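Local coordinates for protein histone-lysine N-methyltransferase SETMAR (Homo sapiens, PDB 3F2K) that acts in DNA double-strand break repair and stalled replication fork restart, joining a histone H3 lysine methyltransferase to the DNA-binding mariner transposase domain, at residues F15-S18 with S19-L23. Residues are numbered along the deposited sequence; the frame is centred on the assembly and turned at random.
Sequences FEVS and SSLIL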
ATOM      1  N   PHE A  15       7.425  12.386  12.964  1.00 17.38           N
ATOM      2  CA  PHE A  15       7.329  12.148  14.406  1.00 19.24           C
ATOM      3  C   PHE A  15       5.881  12.405  14.833  1.00 19.40           C
ATOM      4  O   PHE A  15       5.329  11.595  15.548  1.00 18.78           O
ATOM      5  CB  PHE A  15       8.282  13.057  15.172  1.00 20.62           C
ATOM      6  CG  PHE A  15       8.239  12.886  16.677  1.00 19.30           C
ATOM      7  CD1 PHE A  15       9.281  12.230  17.320  1.00 21.02           C
ATOM      8  CD2 PHE A  15       7.175  13.396  17.438  1.00 18.74           C
ATOM      9  CE1 PHE A  15       9.277  12.032  18.720  1.00 15.96           C
ATOM     10  CE2 PHE A  15       7.130  13.217  18.846  1.00 18.47           C
ATOM     11  CZ  PHE A  15       8.208  12.570  19.503  1.00 20.72           C
ATOM     12  N   GLU A  16       5.294  13.513  14.368  1.00 19.94           N
ATOM     13  CA  GLU A  16       3.950  13.940  14.743  1.00 20.96           C
ATOM     14  C   GLU A  16       2.949  12.848  14.357  1.00 19.80           C
ATOM     15  O   GLU A  16       2.174  12.352  15.209  1.00 18.38           O
ATOM     16  CB  GLU A  16       3.655  15.311  14.067  1.00 21.54           C
ATOM     17  CG  GLU A  16       2.303  16.082  14.408  1.00 25.67           C
ATOM     18  CD  GLU A  16       2.049  17.398  13.506  1.00 27.80           C
ATOM     19  OE1 GLU A  16       2.501  17.514  12.319  1.00 35.94           O
ATOM     20  OE2 GLU A  16       1.341  18.345  13.986  1.00 32.69           O
ATOM     21  N   VAL A  17       2.997  12.446  13.099  1.00 17.72           N
ATOM     22  CA  VAL A  17       2.047  11.389  12.605  1.00 18.61           C
ATOM     23  C   VAL A  17       2.236  10.071  13.307  1.00 17.88           C
ATOM     24  O   VAL A  17       1.259   9.461  13.722  1.00 18.98           O
ATOM     25  CB  VAL A  17       2.185  11.156  11.087  1.00 18.18           C
ATOM     26  CG1 VAL A  17       1.321  10.021  10.689  1.00 19.12           C
ATOM     27  CG2 VAL A  17       1.766  12.393  10.301  1.00 20.08           C
ATOM     28  N   SER A  18       3.485   9.652  13.485  1.00 16.12           N
ATOM     29  CA  SER A  18       3.795   8.412  14.207  1.00 16.65           C
ATOM     30  C   SER A  18       3.256   8.398  15.602  1.00 16.99           C
ATOM     31  O   SER A  18       2.559   7.464  15.993  1.00 16.53           O
ATOM     32  CB  SER A  18       5.306   8.133  14.220  1.00 16.42           C
ATOM     33  OG  SER A  18       5.694   7.764  12.880  1.00 15.71           O
ATOM     34  N   SER A  19       3.599   9.443  16.362  1.00 18.55           N
ATOM     35  CA  SER A  19       3.181   9.535  17.759  1.00 18.89           C
ATOM     36  C   SER A  19       1.630   9.522  17.878  1.00 18.42           C
ATOM     37  O   SER A  19       1.049   8.803  18.738  1.00 18.62           O
ATOM     38  CB  SER A  19       3.800  10.820  18.411  1.00 18.72           C
ATOM     39  OG  SER A  19       3.224  11.067  19.723  1.00 19.09           O
ATOM     40  N   SER A  20       0.986  10.263  17.002  1.00 20.03           N
ATOM     41  CA  SER A  20      -0.482  10.421  16.994  1.00 19.49           C
ATOM     42  C   SER A  20      -1.169   9.125  16.656  1.00 20.30           C
ATOM     43  O   SER A  20      -2.159   8.762  17.325  1.00 21.27           O
ATOM     44  CB  SER A  20      -0.886  11.547  16.039  1.00 20.64           C
ATOM     45  OG  SER A  20      -0.545  12.780  16.629  1.00 18.09           O
ATOM     46  N   LEU A  21      -0.596   8.365  15.714  1.00 19.72           N
ATOM     47  CA  LEU A  21      -1.173   7.072  15.297  1.00 19.20           C
ATOM     48  C   LEU A  21      -0.998   5.987  16.323  1.00 19.54           C
ATOM     49  O   LEU A  21      -1.909   5.177  16.531  1.00 18.28           O
ATOM     50  CB  LEU A  21      -0.638   6.589  13.913  1.00 17.87           C
ATOM     51  CG  LEU A  21      -1.132   7.464  12.744  1.00 20.37           C
ATOM     52  CD1 LEU A  21      -0.610   7.007  11.361  1.00 17.07           C
ATOM     53  CD2 LEU A  21      -2.686   7.626  12.711  1.00 21.76           C
ATOM     54  N   ILE A  22       0.144   5.968  16.991  1.00 20.82           N
ATOM     55  CA  ILE A  22       0.297   5.028  18.087  1.00 21.76           C
ATOM     56  C   ILE A  22      -0.758   5.295  19.175  1.00 20.68           C
ATOM     57  O   ILE A  22      -1.378   4.347  19.615  1.00 19.21           O
ATOM     58  CB  ILE A  22       1.690   5.074  18.773  1.00 23.15           C
ATOM     59  CG1 ILE A  22       2.776   4.794  17.782  1.00 21.97           C
ATOM     60  CG2 ILE A  22       1.785   4.010  19.888  1.00 24.96           C
ATOM     61  CD1 ILE A  22       4.258   5.162  18.379  1.00 22.38           C
ATOM     62  N   LEU A  23      -0.918   6.543  19.612  1.00 19.49           N
ATOM     63  CA  LEU A  23      -1.932   6.890  20.628  1.00 20.24           C
ATOM     64  C   LEU A  23      -3.354   6.620  20.152  1.00 20.80           C
ATOM     65  O   LEU A  23      -4.166   6.021  20.902  1.00 20.86           O
ATOM     66  CB  LEU A  23      -1.764   8.327  21.081  1.00 20.70           C
ATOM     67  CG  LEU A  23      -0.479   8.590  21.903  1.00 21.10           C
ATOM     68  CD1 LEU A  23      -0.288  10.108  21.793  1.00 21.69           C
ATOM     69  CD2 LEU A  23      -0.857   8.173  23.336  1.00 24.76           C
TER
HETATM   70  O   HOH W   1      -0.067  14.060  14.464  1.00 32.35           O
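V17 and L21, one helical turn apart, lie side by side and point the same way, the CG1 methyl of V17 meeting CD1 of L21 at 3.6 Å. With V17 CG1 anti to the backbone N (chi1 175°), that branch is the one turned along the helix toward the leucine. The CG of L21 also rests 3.3 Å from V17 O, the carbonyl that accepts L21 N. Shortening L21 to an alanine would probably leave V17 CG1 without its apolar mate and open a gap beside W214 and L152, which the leucine also touches. On another side of the helix, the F15 ring leans outward and toward the following turn, and CE2 meets S19 CB obliquely at 4.1 Å, a looser contact. I22 reaches back toward the preceding turn, its CG1 3.2 Å from S18 O. E16 O takes the amide of S20 and, more weakly, a water that also hydrogen-bonds S20 OG at 2.6 Å and so bridges E16 O and S20 OG on a solvent-facing part of the helix. The four successive i to i+4 backbone bonds, from S19 N to F15 O through I22 N to S18 O, mark a regular alpha-helix in the transposase domain. S18 OG is hydrogen-bonded to R14 O, one turn earlier, and the S18 side chain also touches C217 and L161. Helix 8-27 thus turns S18, L21 and I22 against helix 202-219, with V17 set on P153 and P155 in the loop after the edge strand 150-151.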